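Local coordinates for Rab GDP dissociation inhibitor alpha (Naegleria fowleri, PDB 6C87), which probably binds prenylated Rab GTPases in their GDP-bound state, slowing nucleotide release and keeping them soluble for retrieval from membranes, at residues Thr202-Ser205 with Tyr206-Thr209; Arg218-Leu221 with Tyr222-Ser225; Gly242-Pro245 with Gln246-Arg250; Val292-Pro295 with Ser296-Pro299; Thr419-Glu422 with Ser423-Val426. All coordinates share one frame; numbering follows the deposited sequence.

Contact 1: residues Thr202-Ser205 with Tyr206-Thr209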
loop_
_atom_site.group_PDB
_atom_site.type_symbol
_atom_site.label_atom_id
_atom_site.label_comp_id
_atom_site.label_asym_id
_atom_site.label_seq_id
_atom_site.Cartn_x
_atom_site.Cartn_y
_atom_site.Cartn_z
ATOM N N THR A 202 3.364 19.411 19.441
ATOM C CA THR A 202 3.931 19.780 20.727
ATOM C C THR A 202 4.984 20.867 20.618
ATOM O O THR A 202 5.327 21.474 21.637
ATOM C CB THR A 202 4.544 18.551 21.398
ATOM O OG1 THR A 202 5.639 18.083 20.606
ATOM C CG2 THR A 202 3.511 17.448 21.491
ATOM N N ASP A 203 5.494 21.128 19.413
ATOM C CA ASP A 203 6.358 22.271 19.155
ATOM C C ASP A 203 6.123 22.729 17.719
ATOM O O ASP A 203 5.394 22.091 16.953
ATOM C CB ASP A 203 7.837 21.943 19.403
ATOM C CG ASP A 203 8.341 20.780 18.563
ATOM O OD1 ASP A 203 8.199 20.811 17.321
ATOM O OD2 ASP A 203 8.922 19.845 19.146
ATOM N N ASP A 204 6.782 23.819 17.342
ATOM C CA ASP A 204 6.527 24.453 16.057
ATOM C C ASP A 204 7.457 23.987 14.942
ATOM O O ASP A 204 7.467 24.600 13.871
ATOM C CB ASP A 204 6.609 25.972 16.201
ATOM C CG ASP A 204 5.483 26.530 17.034
ATOM O OD1 ASP A 204 4.453 25.830 17.168
ATOM O OD2 ASP A 204 5.615 27.667 17.535
ATOM N N SER A 205 8.204 22.902 15.141
ATOM C CA SER A 205 9.086 22.437 14.077
ATOM C C SER A 205 8.319 21.925 12.859
ATOM O O SER A 205 8.880 21.907 11.757
ATOM C CB SER A 205 10.021 21.352 14.612
ATOM O OG SER A 205 9.283 20.235 15.073
ATOM N N TYR A 206 7.047 21.541 13.023
ATOM C CA TYR A 206 6.253 21.076 11.890
ATOM C C TYR A 206 6.112 22.149 10.823
ATOM O O TYR A 206 5.890 21.824 9.651
ATOM C CB TYR A 206 4.850 20.660 12.355
ATOM C CG TYR A 206 3.980 21.852 12.705
ATOM C CD1 TYR A 206 4.027 22.423 13.972
ATOM C CD2 TYR A 206 3.131 22.428 11.757
ATOM C CE1 TYR A 206 3.246 23.528 14.288
ATOM C CE2 TYR A 206 2.356 23.536 12.063
ATOM C CZ TYR A 206 2.414 24.080 13.334
ATOM O OH TYR A 206 1.648 25.185 13.652
ATOM N N MET A 207 6.238 23.424 11.209
ATOM C CA MET A 207 6.015 24.526 10.282
ATOM C C MET A 207 6.980 24.501 9.105
ATOM O O MET A 207 6.681 25.094 8.064
ATOM C CB MET A 207 6.148 25.863 11.013
ATOM C CG MET A 207 5.053 26.166 12.019
ATOM S SD MET A 207 5.413 27.696 12.915
ATOM C CE MET A 207 4.055 27.748 14.079
ATOM N N THR A 208 8.123 23.829 9.244
ATOM C CA THR A 208 9.113 23.751 8.180
ATOM C C THR A 208 9.421 22.330 7.733
ATOM O O THR A 208 10.052 22.158 6.683
ATOM C CB THR A 208 10.424 24.438 8.607
ATOM O OG1 THR A 208 10.948 23.809 9.782
ATOM C CG2 THR A 208 10.195 25.912 8.888
ATOM N N THR A 209 9.010 21.313 8.489
ATOM C CA THR A 209 9.376 19.937 8.199
ATOM C C THR A 209 8.226 19.096 7.659
ATOM O O THR A 209 8.476 17.994 7.158
ATOM C CB THR A 209 9.949 19.260 9.453
ATOM O OG1 THR A 209 8.921 19.138 10.445
ATOM C CG2 THR A 209 11.099 20.077 10.021
HETATM O O HOH W 1 6.411 19.774 15.183
HETATM O O HOH W 2 1.904 26.009 15.947
#
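D204 and M207 run side by side where the loop enters helix 206-209, and the methyl end of M207 carries the packed part of the turn, with M207 CE 3.5 Å from D204 CG. M207 N donates to D204 O (3.2 Å, 160°) from above the carbonyl plane. The CG of Y206 lies between the backbone N and the carbonyl carbon (chi1 73°), which places the ring beside D203 and D204, with D203 O at its edge, 3.3 Å from Y206 CD1, while M207 CG sits over one face near the rim. The looser, more exposed side is polar. There D203 OD1 receives S205 N at 3.0 Å, an Asx turn, and S205 OG at 2.6 Å, the two donors using its anti and syn sides; a water also donates to it. S205 O is reached from opposite faces of its plane by T208 N (3.3 Å) and T209 OG1 (3.1 Å). Farther out, D204 OD2 forms a salt bridge with K335 and OD1 a hydrogen bond with H196, and Y206 OH bonds to Y181. With these partners D204 is probably held as the anion, while D203 OD1, with two protein donors, probably helps fix the bend into the helix.

Contact 2: residues Arg218-Leu221 with Tyr222-Ser225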
loop_
_atom_site.group_PDB
_atom_site.type_symbol
_atom_site.label_atom_id
_atom_site.label_comp_id
_atom_site.label_asym_id
_atom_site.label_seq_id
_atom_site.Cartn_x
_atom_site.Cartn_y
_atom_site.Cartn_z
ATOM N N ARG A 218 -4.912 17.037 9.864
ATOM C CA ARG A 218 -5.068 16.959 11.314
ATOM C C ARG A 218 -6.188 17.866 11.811
ATOM O O ARG A 218 -6.935 17.498 12.724
ATOM C CB ARG A 218 -3.766 17.339 12.012
ATOM C CG ARG A 218 -2.613 16.413 11.827
ATOM C CD ARG A 218 -1.421 17.015 12.551
ATOM N NE ARG A 218 -0.364 16.046 12.806
ATOM C CZ ARG A 218 -0.096 15.535 14.001
ATOM N NH1 ARG A 218 -0.813 15.900 15.056
ATOM N NH2 ARG A 218 0.889 14.657 14.142
ATOM N N MET A 219 -6.294 19.073 11.260
ATOM C CA MET A 219 -7.387 19.951 11.662
ATOM C C MET A 219 -8.734 19.370 11.248
ATOM O O MET A 219 -9.720 19.492 11.986
ATOM C CB MET A 219 -7.187 21.341 11.065
ATOM C CG MET A 219 -5.824 21.946 11.355
ATOM S SD MET A 219 -5.555 23.588 10.624
ATOM C CE MET A 219 -7.206 24.020 10.056
ATOM N N ARG A 220 -8.796 18.731 10.073
ATOM C CA ARG A 220 -10.033 18.086 9.639
ATOM C C ARG A 220 -10.402 16.927 10.557
ATOM O O ARG A 220 -11.584 16.704 10.843
ATOM C CB ARG A 220 -9.906 17.592 8.196
ATOM C CG ARG A 220 -9.592 18.664 7.164
ATOM C CD ARG A 220 -10.832 19.353 6.617
ATOM N NE ARG A 220 -10.469 20.380 5.644
ATOM C CZ ARG A 220 -10.170 20.134 4.372
ATOM N NH1 ARG A 220 -10.195 18.891 3.915
ATOM N NH2 ARG A 220 -9.844 21.128 3.557
ATOM N N LEU A 221 -9.408 16.167 11.011
ATOM C CA LEU A 221 -9.688 15.082 11.940
ATOM C C LEU A 221 -10.325 15.609 13.217
ATOM O O LEU A 221 -11.305 15.038 13.716
ATOM C CB LEU A 221 -8.393 14.336 12.256
ATOM C CG LEU A 221 -8.467 13.237 13.310
ATOM C CD1 LEU A 221 -9.387 12.114 12.846
ATOM C CD2 LEU A 221 -7.068 12.720 13.606
ATOM N N TYR A 222 -9.791 16.720 13.740
ATOM C CA TYR A 222 -10.346 17.344 14.933
ATOM C C TYR A 222 -11.784 17.786 14.700
ATOM O O TYR A 222 -12.676 17.467 15.492
ATOM C CB TYR A 222 -9.463 18.528 15.354
ATOM C CG TYR A 222 -9.835 19.190 16.676
ATOM C CD1 TYR A 222 -10.997 19.952 16.794
ATOM C CD2 TYR A 222 -9.027 19.064 17.797
ATOM C CE1 TYR A 222 -11.351 20.552 17.987
ATOM C CE2 TYR A 222 -9.370 19.676 19.004
ATOM C CZ TYR A 222 -10.538 20.411 19.091
ATOM O OH TYR A 222 -10.903 21.020 20.271
ATOM N N GLU A 223 -12.030 18.499 13.599
ATOM C CA GLU A 223 -13.370 19.008 13.325
ATOM C C GLU A 223 -14.368 17.876 13.088
ATOM O O GLU A 223 -15.511 17.946 13.556
ATOM C CB GLU A 223 -13.322 19.948 12.120
ATOM C CG GLU A 223 -14.656 20.553 11.724
ATOM C CD GLU A 223 -14.605 21.266 10.381
ATOM O OE1 GLU A 223 -13.809 20.857 9.505
ATOM O OE2 GLU A 223 -15.365 22.242 10.203
ATOM N N ASP A 224 -13.959 16.826 12.370
ATOM C CA ASP A 224 -14.852 15.694 12.124
ATOM C C ASP A 224 -15.194 14.964 13.418
ATOM O O ASP A 224 -16.360 14.636 13.668
ATOM C CB ASP A 224 -14.227 14.736 11.106
ATOM C CG ASP A 224 -14.416 15.199 9.667
ATOM O OD1 ASP A 224 -13.555 14.872 8.822
ATOM O OD2 ASP A 224 -15.393 15.931 9.390
ATOM N N SER A 225 -14.181 14.677 14.243
ATOM C CA SER A 225 -14.433 14.007 15.514
ATOM C C SER A 225 -15.287 14.877 16.430
ATOM O O SER A 225 -16.212 14.384 17.091
ATOM C CB SER A 225 -13.107 13.646 16.178
ATOM O OG SER A 225 -12.377 12.746 15.364
#
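R218 to L221 pass their carbonyls to the N-H groups of Y222 to S225 in four consecutive i to i+4 bonds, all within 7° of one another in N-H...O angle, with D224 N to R220 O at 2.8 Å: a regular middle portion of helix 212-229. The side chains meet mainly through their first atoms. Y222 CB rests 3.5 Å from M219 O, and D224 CB lies 3.3 Å from R220 O. L221 has its CG anti to the backbone N (chi1 175°), which leaves CD1 4.0 Å from S225 OG; that hydroxyl also lies 3.0 Å from L221 O. E223 stretches out and comes alongside R220, but R220 CD to E223 OE1 is 4.4 Å and the charged atoms do not meet. The guanidinium of R220 is bonded instead to the carbonyls of Y159 and L156. Y222 sends its ring into the protein, against M90 and V198, and its OH to S117. Any attraction between R220 and E223 is therefore at most a mild electrostatic one at 5.1 Å from R220 NE to E223 OE1, and the cohesion of this turn comes from the main chain, leaving the ends of R218, R220 and Y222 to bond to other parts of the fold.

Contact 3: residues Gly242-Pro245 with Gln246-Arg250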
loop_
_atom_site.group_PDB
_atom_site.type_symbol
_atom_site.label_atom_id
_atom_site.label_comp_id
_atom_site.label_asym_id
_atom_site.label_seq_id
_atom_site.Cartn_x
_atom_site.Cartn_y
_atom_site.Cartn_z
ATOM N N GLY A 242 -7.537 1.944 33.337
ATOM C CA GLY A 242 -7.328 0.631 33.928
ATOM C C GLY A 242 -8.158 -0.473 33.286
ATOM O O GLY A 242 -7.858 -1.657 33.487
ATOM N N GLU A 243 -9.171 -0.109 32.496
ATOM C CA GLU A 243 -9.971 -1.109 31.805
ATOM C C GLU A 243 -9.198 -1.767 30.673
ATOM O O GLU A 243 -9.436 -2.938 30.364
ATOM C CB GLU A 243 -11.238 -0.452 31.253
ATOM C CG GLU A 243 -12.148 0.096 32.324
ATOM C CD GLU A 243 -12.850 -1.005 33.087
ATOM O OE1 GLU A 243 -13.779 -1.620 32.512
ATOM O OE2 GLU A 243 -12.447 -1.276 34.240
ATOM N N LEU A 244 -8.251 -1.054 30.075
ATOM C CA LEU A 244 -7.553 -1.590 28.909
ATOM C C LEU A 244 -6.726 -2.828 29.225
ATOM O O LEU A 244 -6.820 -3.811 28.468
ATOM C CB LEU A 244 -6.720 -0.476 28.263
ATOM C CG LEU A 244 -7.607 0.459 27.429
ATOM C CD1 LEU A 244 -6.967 1.807 27.200
ATOM C CD2 LEU A 244 -7.948 -0.204 26.091
ATOM N N PRO A 245 -5.906 -2.869 30.279
ATOM C CA PRO A 245 -5.209 -4.131 30.571
ATOM C C PRO A 245 -6.163 -5.270 30.861
ATOM O O PRO A 245 -5.851 -6.428 30.550
ATOM C CB PRO A 245 -4.349 -3.788 31.797
ATOM C CG PRO A 245 -4.204 -2.317 31.760
ATOM C CD PRO A 245 -5.503 -1.805 31.216
ATOM N N GLN A 246 -7.341 -4.972 31.412
ATOM C CA GLN A 246 -8.275 -6.037 31.750
ATOM C C GLN A 246 -8.788 -6.730 30.494
ATOM O O GLN A 246 -8.790 -7.966 30.416
ATOM C CB GLN A 246 -9.432 -5.481 32.575
ATOM C CG GLN A 246 -9.557 -6.107 33.952
ATOM C CD GLN A 246 -9.028 -5.203 35.045
ATOM O OE1 GLN A 246 -8.531 -5.675 36.068
ATOM N NE2 GLN A 246 -9.139 -3.892 34.838
ATOM N N VAL A 247 -9.210 -5.950 29.489
ATOM C CA VAL A 247 -9.715 -6.567 28.263
ATOM C C VAL A 247 -8.575 -7.211 27.480
ATOM O O VAL A 247 -8.769 -8.262 26.854
ATOM C CB VAL A 247 -10.522 -5.570 27.398
ATOM C CG1 VAL A 247 -11.797 -5.135 28.119
ATOM C CG2 VAL A 247 -9.687 -4.361 26.976
ATOM N N PHE A 248 -7.367 -6.628 27.531
ATOM C CA PHE A 248 -6.232 -7.235 26.832
ATOM C C PHE A 248 -5.781 -8.540 27.484
ATOM O O PHE A 248 -5.293 -9.436 26.785
ATOM C CB PHE A 248 -5.060 -6.258 26.746
ATOM C CG PHE A 248 -5.133 -5.346 25.563
ATOM C CD1 PHE A 248 -4.998 -5.857 24.280
ATOM C CD2 PHE A 248 -5.322 -3.981 25.724
ATOM C CE1 PHE A 248 -5.067 -5.027 23.176
ATOM C CE2 PHE A 248 -5.385 -3.141 24.625
ATOM C CZ PHE A 248 -5.258 -3.666 23.349
ATOM N N ALA A 249 -5.902 -8.665 28.807
ATOM C CA ALA A 249 -5.648 -9.962 29.433
ATOM C C ALA A 249 -6.720 -10.976 29.045
ATOM O O ALA A 249 -6.427 -12.166 28.882
ATOM C CB ALA A 249 -5.554 -9.818 30.955
ATOM N N ARG A 250 -7.970 -10.522 28.895
ATOM C CA ARG A 250 -9.018 -11.414 28.403
ATOM C C ARG A 250 -8.779 -11.775 26.941
ATOM O O ARG A 250 -9.009 -12.922 26.535
ATOM C CB ARG A 250 -10.406 -10.776 28.589
#
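Q246 folds back on G242 near the start of helix 243-254: its chain bends at chi2 (103°) and brings Q246 NE2 to 2.9 Å from G242 O, although the angle is too poor for a hydrogen bond. Its backbone N makes a weak bond to E243 O, an oxygen whose main donor is the next residue. V247 N reaches E243 O at 3.1 Å, nearly along the C=O axis, and V247 CG2 sits 3.3 Å from L244 O. That carbonyl belongs chiefly to F248, whose N donates to it at 3.0 Å and whose ring presents an edge to it, F248 CD2 lying 3.1 Å from L244 O. The F248 and L244 side chains leave the helix side by side and touch at their outer parts, F248 CE2 to L244 CD2 4.2 Å. Both face inward, F248 against C25 and V26 of helix 22-33 and L99 of helix 94-102, L244 against L22. A249 N then bonds to P245 O at 2.8 Å, with its methyl group packed on Y47 and Y259. R250 N continues the helix, bonding to Q246 O. The chemistry is thus divided by side: L244, P245 and F248 form an apolar face that seats the helix on its neighbours, while the polar ends of E243 and Q246 stay on the more accessible side, where Q246 NE2 comes close to G242 O without hydrogen-bond geometry.

Contact 4: residues Val292-Pro295 with Ser296-Pro299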
loop_
_atom_site.group_PDB
_atom_site.type_symbol
_atom_site.label_atom_id
_atom_site.label_comp_id
_atom_site.label_asym_id
_atom_site.label_seq_id
_atom_site.Cartn_x
_atom_site.Cartn_y
_atom_site.Cartn_z
ATOM N N VAL A 292 9.686 -8.128 24.370
ATOM C CA VAL A 292 9.107 -6.789 24.293
ATOM C C VAL A 292 8.866 -6.296 25.714
ATOM O O VAL A 292 8.395 -7.059 26.565
ATOM C CB VAL A 292 7.787 -6.782 23.481
ATOM C CG1 VAL A 292 7.090 -5.428 23.558
ATOM C CG2 VAL A 292 8.041 -7.164 22.028
ATOM N N GLY A 293 9.205 -5.033 25.983
ATOM C CA GLY A 293 8.989 -4.509 27.325
ATOM C C GLY A 293 9.217 -3.015 27.435
ATOM O O GLY A 293 9.731 -2.366 26.521
ATOM N N ASP A 294 8.833 -2.477 28.600
ATOM C CA ASP A 294 9.032 -1.065 28.884
ATOM C C ASP A 294 10.428 -0.845 29.452
ATOM O O ASP A 294 11.067 -1.792 29.914
ATOM C CB ASP A 294 7.954 -0.560 29.854
ATOM C CG ASP A 294 8.120 -1.099 31.265
ATOM O OD1 ASP A 294 7.308 -1.960 31.666
ATOM O OD2 ASP A 294 9.053 -0.663 31.979
ATOM N N PRO A 295 10.933 0.401 29.439
ATOM C CA PRO A 295 12.343 0.633 29.806
ATOM C C PRO A 295 12.790 0.023 31.130
ATOM O O PRO A 295 13.972 -0.327 31.255
ATOM C CB PRO A 295 12.429 2.166 29.852
ATOM C CG PRO A 295 11.441 2.624 28.860
ATOM C CD PRO A 295 10.297 1.635 28.937
ATOM N N SER A 296 11.896 -0.133 32.115
ATOM C CA SER A 296 12.319 -0.579 33.443
ATOM C C SER A 296 12.891 -1.993 33.443
ATOM O O SER A 296 13.603 -2.358 34.382
ATOM C CB SER A 296 11.157 -0.499 34.438
ATOM O OG SER A 296 10.190 -1.501 34.196
ATOM N N TYR A 297 12.592 -2.797 32.426
ATOM C CA TYR A 297 13.081 -4.167 32.362
ATOM C C TYR A 297 14.454 -4.284 31.721
ATOM O O TYR A 297 15.079 -5.342 31.833
ATOM C CB TYR A 297 12.087 -5.053 31.596
ATOM C CG TYR A 297 10.822 -5.343 32.375
ATOM C CD1 TYR A 297 10.756 -6.429 33.232
ATOM C CD2 TYR A 297 9.701 -4.524 32.265
ATOM C CE1 TYR A 297 9.621 -6.702 33.955
ATOM C CE2 TYR A 297 8.555 -4.789 32.986
ATOM C CZ TYR A 297 8.525 -5.885 33.834
ATOM O OH TYR A 297 7.397 -6.172 34.566
ATOM N N PHE A 298 14.934 -3.233 31.062
ATOM C CA PHE A 298 16.211 -3.254 30.347
ATOM C C PHE A 298 17.011 -2.000 30.678
ATOM O O PHE A 298 17.240 -1.148 29.811
ATOM C CB PHE A 298 15.986 -3.383 28.839
ATOM C CG PHE A 298 14.915 -4.365 28.475
ATOM C CD1 PHE A 298 15.197 -5.731 28.421
ATOM C CD2 PHE A 298 13.624 -3.931 28.203
ATOM C CE1 PHE A 298 14.214 -6.653 28.099
ATOM C CE2 PHE A 298 12.631 -4.842 27.874
ATOM C CZ PHE A 298 12.926 -6.209 27.820
ATOM N N PRO A 299 17.465 -1.864 31.928
ATOM C CA PRO A 299 18.201 -0.646 32.306
ATOM C C PRO A 299 19.436 -0.405 31.463
ATOM O O PRO A 299 19.778 0.754 31.196
ATOM C CB PRO A 299 18.579 -0.905 33.773
ATOM C CG PRO A 299 17.661 -1.991 34.232
ATOM C CD PRO A 299 17.416 -2.840 33.029
#
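The F298 ring has Y297 CB over one face, 3.7 Å above the plane and offset toward the rim, and G293 CA at its edge, 3.7 Å from F298 CE2. The Y297 ring is met at its edge by D294, with OD1 3.4 Å from Y297 CE2 and the carboxylate turned 62° to the ring plane. They flank the short 3-10 turn P295-Y297 that follows strand 290-293 of the parallel, Rossmann-like sheet. The glycine at the strand end presents only its CA to the phenyl edge, and F298 goes on to pack against L18 of strand 15-18 and against V409 and I411 of strand 409-411. The turn itself is held by two backbone bonds: Y297 N to D294 O (3.1 Å) and F298 N to P295 O (3.1 Å), the latter approaching from well above the carbonyl plane. The D294 side chain also bonds across the turn. Its chi1, near +60° (71°), carries the carboxylate forward to S296, and the bond from S296 N to D294 OD2 (2.9 Å) has the geometry of an Asx turn. R43 lies beyond: it bonds to S296 OG through its guanidinium and to Y297 OH through its backbone N, and makes a cation-pi contact with the Y297 ring. D294 OD2 takes two donors, S296 OG on its syn lone pair at 2.6 Å and S296 N from the anti side, 26° out of the carboxylate plane.

Contact 5: residues Thr419-Glu422 with Ser423-Val426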
loop_
_atom_site.group_PDB
_atom_site.type_symbol
_atom_site.label_atom_id
_atom_site.label_comp_id
_atom_site.label_asym_id
_atom_site.label_seq_id
_atom_site.Cartn_x
_atom_site.Cartn_y
_atom_site.Cartn_z
ATOM N N THR A 419 -1.522 14.841 27.150
ATOM C CA THR A 419 -2.752 14.213 27.610
ATOM C C THR A 419 -3.599 13.702 26.443
ATOM O O THR A 419 -4.830 13.668 26.529
ATOM C CB THR A 419 -3.558 15.185 28.473
ATOM O OG1 THR A 419 -3.623 16.462 27.824
ATOM C CG2 THR A 419 -2.896 15.361 29.818
ATOM N N HIS A 420 -2.956 13.324 25.341
ATOM C CA HIS A 420 -3.602 12.581 24.269
ATOM C C HIS A 420 -2.631 11.500 23.807
ATOM O O HIS A 420 -1.446 11.517 24.152
ATOM C CB HIS A 420 -4.058 13.500 23.125
ATOM C CG HIS A 420 -3.060 14.545 22.740
ATOM N ND1 HIS A 420 -1.985 14.281 21.917
ATOM C CD2 HIS A 420 -2.978 15.861 23.055
ATOM C CE1 HIS A 420 -1.288 15.389 21.740
ATOM N NE2 HIS A 420 -1.867 16.361 22.421
ATOM N N PHE A 421 -3.138 10.538 23.034
ATOM C CA PHE A 421 -2.431 9.273 22.851
ATOM C C PHE A 421 -1.647 9.143 21.550
ATOM O O PHE A 421 -1.098 8.064 21.304
ATOM C CB PHE A 421 -3.420 8.104 22.952
ATOM C CG PHE A 421 -3.513 7.496 24.325
ATOM C CD1 PHE A 421 -2.447 6.779 24.858
ATOM C CD2 PHE A 421 -4.670 7.624 25.079
ATOM C CE1 PHE A 421 -2.529 6.203 26.126
ATOM C CE2 PHE A 421 -4.765 7.043 26.347
ATOM C CZ PHE A 421 -3.686 6.336 26.873
ATOM N N GLU A 422 -1.559 10.193 20.724
ATOM C CA GLU A 422 -0.932 10.051 19.405
ATOM C C GLU A 422 0.516 9.567 19.501
ATOM O O GLU A 422 0.935 8.669 18.762
ATOM C CB GLU A 422 -0.970 11.367 18.640
ATOM C CG GLU A 422 -0.793 11.154 17.161
ATOM C CD GLU A 422 -0.560 12.438 16.413
ATOM O OE1 GLU A 422 -0.314 12.370 15.191
ATOM O OE2 GLU A 422 -0.611 13.510 17.051
ATOM N N SER A 423 1.306 10.171 20.387
ATOM C CA SER A 423 2.707 9.777 20.468
ATOM C C SER A 423 2.845 8.349 20.992
ATOM O O SER A 423 3.757 7.618 20.581
ATOM C CB SER A 423 3.480 10.791 21.319
ATOM O OG SER A 423 3.119 10.723 22.682
ATOM N N CYS A 424 1.943 7.924 21.879
ATOM C CA CYS A 424 1.930 6.523 22.279
ATOM C C CYS A 424 1.586 5.609 21.101
ATOM O O CYS A 424 2.213 4.557 20.918
ATOM C CB CYS A 424 0.947 6.327 23.435
ATOM S SG CYS A 424 0.432 4.628 23.699
ATOM N N ALA A 425 0.607 6.004 20.276
ATOM C CA ALA A 425 0.240 5.202 19.107
ATOM C C ALA A 425 1.373 5.141 18.089
ATOM O O ALA A 425 1.613 4.086 17.482
ATOM C CB ALA A 425 -1.029 5.756 18.458
ATOM N N VAL A 426 2.074 6.261 17.882
ATOM C CA VAL A 426 3.230 6.263 16.986
ATOM C C VAL A 426 4.295 5.293 17.495
ATOM O O VAL A 426 4.939 4.586 16.708
ATOM C CB VAL A 426 3.775 7.699 16.819
ATOM C CG1 VAL A 426 5.135 7.699 16.160
ATOM C CG2 VAL A 426 2.808 8.540 15.993
HETATM O O HOH W 3 0.464 12.532 21.820
HETATM O O HOH W 4 0.775 9.758 24.002
#
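The opening turn of helix 422-436 follows a loop from strand 409-411, and F421 meets C424 where loop becomes helix. C424 CB lies at the edge of the phenyl ring, near its plane, 3.7 Å from F421 CD1. The sulfur is on the same rim: C424 SG is 5.0 Å from the F421 ring centroid and 76° off the ring normal, a sulfur-aromatic contact made at the edge. SG reaches that position because it is anti to the backbone N (chi1 162°), which carries it along the ring border to 3.8 Å from F421 CD1. The backbone follows the helical pattern from here, with A425 N bonded to F421 O at 2.9 Å and V426 N to E422 O at 2.8 Å. The earlier N-H groups are served by water. One water accepts from S423 N and another from C424 N, at 3.0 Å from the latter atom, and both donate to H420 O, so that the solvent pair links H420 O, just ahead of the helix, to S423 N and C424 N. The two waters thus extend the hydrogen bonding at the N-terminal end of the helix. S423 OG is bonded to D416 of the preceding loop. In the fold, F421 touches L22 of helix 22-33 and L95 of helix 94-102, A425 packs on K94 and L95, C424 touches T23, and E422 forms a salt bridge with R218 of helix 212-229.

Contact 1 is a surface turn, whereas contacts 2 to 5 are partly buried, contact 5 being nearest the middle of the chain, about 4 Å from centre to centre. Contacts 2 and 5 touch directly: R218 NH2 and E422 OE1 form a 2.8 Å salt bridge between helix 212-229 and helix 422-436. Contacts 3 and 5 pack on the same two helices, 22-33 and 94-102, and contact 4 also reaches helix 22-33. Contacts 1 and 4 each have an aspartate oxygen that accepts from the N and OG of the serine two residues on, yet one leads into a short helix at the surface and the other leaves a buried strand. Contacts 2 and 3 rely on regular helix bonding; contact 5 adds bridging water.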